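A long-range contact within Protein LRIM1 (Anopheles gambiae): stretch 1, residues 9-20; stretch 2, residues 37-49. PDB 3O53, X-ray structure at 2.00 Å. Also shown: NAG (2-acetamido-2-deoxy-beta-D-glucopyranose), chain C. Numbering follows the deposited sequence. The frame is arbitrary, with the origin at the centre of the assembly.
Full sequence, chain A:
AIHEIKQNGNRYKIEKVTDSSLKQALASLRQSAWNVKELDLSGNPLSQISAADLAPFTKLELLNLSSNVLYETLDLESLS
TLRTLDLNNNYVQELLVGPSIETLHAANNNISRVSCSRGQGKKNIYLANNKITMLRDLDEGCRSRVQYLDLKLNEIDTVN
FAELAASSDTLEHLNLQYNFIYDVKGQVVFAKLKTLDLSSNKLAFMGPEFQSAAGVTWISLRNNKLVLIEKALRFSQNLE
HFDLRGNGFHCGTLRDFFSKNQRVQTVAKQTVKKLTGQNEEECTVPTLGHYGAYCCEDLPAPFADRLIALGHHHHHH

Stretch 1, residues 9-20: GNRYKIEKVTDS
Stretch 2 37-49: KELDLSGNPLSQI

Two short strands, residues 11-15 and 38-40, run parallel, their axes 17° apart and 4.7 Å at closest approach. The register pairs Arg 11 with Glu 38, Tyr 12 with Leu 39 and Lys 13 with Asp 40 (CA-CA 4.5, 5.0 and 4.5 Å). The hydrogen-bond ladder follows: Glu 38 N to Asn 10 O 3.2 Å, Tyr 12 N to Glu 38 O 2.9 Å, Asp 40 N to Tyr 12 O 2.9 Å, Ile 14 N to Asp 40 O 3.0 Å.

Alternation sorts the chemistry. Arg 11 (p, t, p), Lys 13 (chi1 t), Glu 38 (m, t) and Asp 40 (t) share one face. Glu 38 OE1 lies over the guanidinium face, and its OE2 stays 4.2 Å from Arg 11 NH2, so the attraction is charge without a directed N-H. Lys 13 runs extended until chi4 turns to p; its NZ makes a salt bridge with Glu 15 OE1 (3.3 Å) and stands 4.1 Å from Asp 40 OD2. Asp 40 OD1 instead accepts Ser 42 OG at 2.5 Å and Ser 42 N at 3.0 Å. On the opposite face, buried Tyr 12 (m) meets Leu 39 (t, p), CB to CD1 4.1 Å. Ile 14 (m, t) sets CB 3.7 Å from CD2 of Leu 41 (m, t).

Beyond the strands, side chains replace the ladder. A type II turn, Leu 41 to Asn 44, has Gly 43 at phi 89°, where a CB would jam against the preceding carbonyl. Asn 44 (m, chi2 -63°) points toward stretch 1: its ND2 donates to Ile 14 O and Leu 41 O, both 3.0 Å, while OD1 accepts Val 17 N at 3.3 Å. Val 17 (m) packs CG2 4.0 Å from Leu 46 CD2. Asp 19 (m, chi2 -24°) closes the contact like a fork, OD1 accepting Ser 47 N at 2.9 Å and OD2 accepting Ser 47 OG (p) at 2.6 Å.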

# COMPACT_ATOMS: atom_id res chain seq x y z
N GLY A 9 28.46 -18.13 6.98
CA GLY A 9 28.11 -17.98 8.38
C GLY A 9 26.80 -18.68 8.68
O GLY A 9 26.69 -19.89 8.48
N ASN A 10 25.81 -17.92 9.13
CA ASN A 10 24.51 -18.50 9.48
C ASN A 10 23.45 -18.25 8.41
O ASN A 10 22.25 -18.29 8.69
CB ASN A 10 24.03 -17.96 10.83
CG ASN A 10 23.81 -16.45 10.82
OD1 ASN A 10 23.83 -15.81 9.77
ND2 ASN A 10 23.60 -15.88 12.00
N ARG A 11 23.89 -18.01 7.18
CA ARG A 11 22.95 -17.81 6.09
C ARG A 11 23.23 -18.80 4.97
O ARG A 11 24.35 -18.91 4.49
CB ARG A 11 22.98 -16.36 5.59
CG ARG A 11 24.13 -16.02 4.67
CD ARG A 11 24.05 -14.57 4.21
NE ARG A 11 24.02 -13.64 5.34
CZ ARG A 11 23.98 -12.32 5.22
NH1 ARG A 11 23.97 -11.76 4.01
NH2 ARG A 11 23.96 -11.55 6.30
N TYR A 12 22.19 -19.53 4.59
CA TYR A 12 22.29 -20.60 3.61
C TYR A 12 21.47 -20.29 2.37
O TYR A 12 20.44 -19.61 2.45
CB TYR A 12 21.78 -21.90 4.21
CG TYR A 12 22.58 -22.43 5.38
CD1 TYR A 12 23.39 -23.54 5.24
CD2 TYR A 12 22.50 -21.82 6.63
CE1 TYR A 12 24.11 -24.04 6.30
CE2 TYR A 12 23.22 -22.31 7.70
CZ TYR A 12 24.02 -23.42 7.53
OH TYR A 12 24.74 -23.92 8.59
N LYS A 13 21.90 -20.82 1.24
CA LYS A 13 21.22 -20.62 -0.03
C LYS A 13 21.18 -21.95 -0.77
O LYS A 13 22.16 -22.69 -0.76
CB LYS A 13 21.94 -19.55 -0.85
CG LYS A 13 21.39 -19.32 -2.25
CD LYS A 13 21.80 -17.94 -2.77
CE LYS A 13 21.97 -17.90 -4.28
NZ LYS A 13 20.75 -18.29 -5.03
N ILE A 14 20.05 -22.26 -1.38
CA ILE A 14 19.90 -23.52 -2.08
C ILE A 14 19.48 -23.27 -3.53
O ILE A 14 18.55 -22.50 -3.78
CB ILE A 14 18.87 -24.43 -1.38
CG1 ILE A 14 19.15 -24.46 0.13
CG2 ILE A 14 18.92 -25.83 -1.96
CD1 ILE A 14 18.31 -25.45 0.90
N GLU A 15 20.18 -23.90 -4.46
CA GLU A 15 19.90 -23.72 -5.88
C GLU A 15 19.72 -25.07 -6.57
O GLU A 15 20.15 -26.11 -6.06
CB GLU A 15 21.04 -22.96 -6.56
CG GLU A 15 21.40 -21.65 -5.89
CD GLU A 15 22.48 -20.89 -6.64
OE1 GLU A 15 23.27 -20.19 -5.98
OE2 GLU A 15 22.53 -21.01 -7.88
N LYS A 16 19.10 -25.05 -7.74
CA LYS A 16 18.89 -26.25 -8.52
C LYS A 16 18.09 -27.29 -7.74
O LYS A 16 18.36 -28.49 -7.83
CB LYS A 16 20.24 -26.83 -8.96
CG LYS A 16 21.06 -25.86 -9.79
CD LYS A 16 22.22 -26.53 -10.50
CE LYS A 16 22.86 -25.58 -11.50
NZ LYS A 16 24.06 -26.17 -12.16
N VAL A 17 17.10 -26.82 -6.98
CA VAL A 17 16.17 -27.70 -6.28
C VAL A 17 14.85 -27.76 -7.02
O VAL A 17 14.56 -26.92 -7.88
CB VAL A 17 15.89 -27.23 -4.84
CG1 VAL A 17 17.14 -27.36 -3.99
CG2 VAL A 17 15.38 -25.79 -4.84
N THR A 18 14.03 -28.75 -6.67
CA THR A 18 12.74 -28.94 -7.31
C THR A 18 11.78 -29.47 -6.26
O THR A 18 12.19 -29.80 -5.15
CB THR A 18 12.83 -29.99 -8.44
OG1 THR A 18 12.93 -31.30 -7.88
CG2 THR A 18 14.04 -29.73 -9.32
N ASP A 19 10.50 -29.55 -6.60
CA ASP A 19 9.53 -30.13 -5.69
C ASP A 19 9.96 -31.55 -5.28
O ASP A 19 9.70 -31.99 -4.16
CB ASP A 19 8.15 -30.18 -6.35
CG ASP A 19 7.59 -28.80 -6.65
OD1 ASP A 19 8.01 -27.82 -5.98
OD2 ASP A 19 6.74 -28.69 -7.55
N SER A 20 10.63 -32.26 -6.19
CA SER A 20 10.96 -33.66 -5.94
C SER A 20 12.21 -33.82 -5.09
O SER A 20 12.39 -34.85 -4.42
CB SER A 20 11.11 -34.42 -7.26
OG SER A 20 12.20 -33.94 -8.02
N LYS A 37 19.93 -19.20 10.29
CA LYS A 37 19.25 -17.95 10.59
C LYS A 37 18.56 -17.39 9.34
O LYS A 37 17.51 -16.78 9.43
CB LYS A 37 20.23 -16.92 11.15
CG LYS A 37 19.67 -15.50 11.15
CD LYS A 37 20.63 -14.50 11.79
CE LYS A 37 20.72 -14.68 13.29
NZ LYS A 37 21.28 -13.46 13.95
N GLU A 38 19.17 -17.58 8.18
CA GLU A 38 18.55 -17.12 6.95
C GLU A 38 18.62 -18.23 5.92
O GLU A 38 19.65 -18.88 5.78
CB GLU A 38 19.24 -15.85 6.44
CG GLU A 38 19.34 -14.75 7.49
CD GLU A 38 19.75 -13.39 6.91
OE1 GLU A 38 19.75 -13.24 5.67
OE2 GLU A 38 20.06 -12.47 7.71
N LEU A 39 17.51 -18.48 5.23
CA LEU A 39 17.48 -19.46 4.15
C LEU A 39 16.98 -18.79 2.88
O LEU A 39 15.93 -18.15 2.87
CB LEU A 39 16.56 -20.63 4.50
CG LEU A 39 16.44 -21.70 3.41
CD1 LEU A 39 17.81 -22.26 3.06
CD2 LEU A 39 15.49 -22.84 3.83
N ASP A 40 17.74 -18.95 1.81
CA ASP A 40 17.42 -18.33 0.53
C ASP A 40 17.13 -19.41 -0.50
O ASP A 40 18.01 -20.17 -0.89
CB ASP A 40 18.58 -17.45 0.08
CG ASP A 40 18.34 -16.79 -1.26
OD1 ASP A 40 17.19 -16.84 -1.75
OD2 ASP A 40 19.29 -16.23 -1.84
N LEU A 41 15.87 -19.48 -0.94
CA LEU A 41 15.45 -20.48 -1.93
C LEU A 41 15.03 -19.83 -3.24
O LEU A 41 14.34 -20.45 -4.05
CB LEU A 41 14.28 -21.30 -1.38
CG LEU A 41 14.53 -21.98 -0.03
CD1 LEU A 41 13.33 -22.82 0.37
CD2 LEU A 41 15.78 -22.84 -0.08
N SER A 42 15.43 -18.58 -3.45
CA SER A 42 14.97 -17.82 -4.60
C SER A 42 15.45 -18.40 -5.93
O SER A 42 16.50 -19.04 -5.99
CB SER A 42 15.44 -16.36 -4.49
OG SER A 42 16.82 -16.30 -4.20
N GLY A 43 14.67 -18.18 -6.98
CA GLY A 43 15.10 -18.52 -8.33
C GLY A 43 14.76 -19.92 -8.78
O GLY A 43 14.93 -20.26 -9.95
N ASN A 44 14.27 -20.75 -7.86
CA ASN A 44 13.96 -22.13 -8.18
C ASN A 44 12.55 -22.30 -8.72
O ASN A 44 11.78 -21.34 -8.75
CB ASN A 44 14.17 -22.99 -6.94
CG ASN A 44 15.62 -23.09 -6.56
OD1 ASN A 44 16.44 -23.62 -7.31
ND2 ASN A 44 15.96 -22.57 -5.38
N PRO A 45 12.22 -23.51 -9.18
CA PRO A 45 10.88 -23.84 -9.68
C PRO A 45 9.98 -24.47 -8.62
O PRO A 45 9.09 -25.25 -8.96
CB PRO A 45 11.17 -24.88 -10.76
CG PRO A 45 12.41 -25.57 -10.30
CD PRO A 45 13.18 -24.60 -9.43
N LEU A 46 10.21 -24.14 -7.35
CA LEU A 46 9.40 -24.68 -6.27
C LEU A 46 7.95 -24.22 -6.42
O LEU A 46 7.68 -23.04 -6.58
CB LEU A 46 9.94 -24.26 -4.91
CG LEU A 46 11.35 -24.75 -4.59
CD1 LEU A 46 11.83 -24.18 -3.27
CD2 LEU A 46 11.39 -26.27 -4.57
N SER A 47 7.02 -25.17 -6.35
CA SER A 47 5.61 -24.87 -6.51
C SER A 47 4.90 -24.90 -5.17
O SER A 47 3.73 -24.52 -5.06
CB SER A 47 4.95 -25.88 -7.45
OG SER A 47 4.81 -27.14 -6.82
N GLN A 48 5.59 -25.36 -4.13
CA GLN A 48 5.01 -25.35 -2.80
C GLN A 48 6.05 -25.62 -1.73
O GLN A 48 7.08 -26.24 -1.98
CB GLN A 48 3.88 -26.39 -2.71
CG GLN A 48 4.20 -27.71 -3.38
CD GLN A 48 3.00 -28.63 -3.44
OE1 GLN A 48 2.50 -29.08 -2.41
NE2 GLN A 48 2.55 -28.94 -4.65
N ILE A 49 5.76 -25.14 -0.53
CA ILE A 49 6.59 -25.43 0.63
C ILE A 49 5.69 -25.40 1.84
O ILE A 49 4.79 -24.57 1.92
CB ILE A 49 7.74 -24.42 0.77
CG1 ILE A 49 8.67 -24.84 1.91
CG2 ILE A 49 7.19 -23.02 1.02
CD1 ILE A 49 10.07 -24.24 1.81
C1 NAG C . 15.53 -12.46 -2.03
C2 NAG C . 16.08 -11.13 -1.53
C3 NAG C . 16.08 -10.12 -2.66
C4 NAG C . 16.77 -10.68 -3.89
C5 NAG C . 16.19 -12.03 -4.27
C6 NAG C . 16.97 -12.63 -5.43
C7 NAG C . 15.61 -10.43 0.76
C8 NAG C . 14.54 -9.93 1.68
N2 NAG C . 15.21 -10.64 -0.48
O3 NAG C . 16.69 -8.93 -2.21
O4 NAG C . 16.56 -9.79 -4.95
O5 NAG C . 16.25 -12.90 -3.16
O6 NAG C . 18.30 -12.85 -5.03
O7 NAG C . 16.76 -10.63 1.17
O HOH W 1 22.84 -13.12 9.16
O HOH W 2 23.62 -12.78 11.90
O HOH W 3 18.46 -19.47 -3.78
O HOH W 4 8.40 -28.09 -3.36
O HOH W 5 9.82 -28.07 -8.92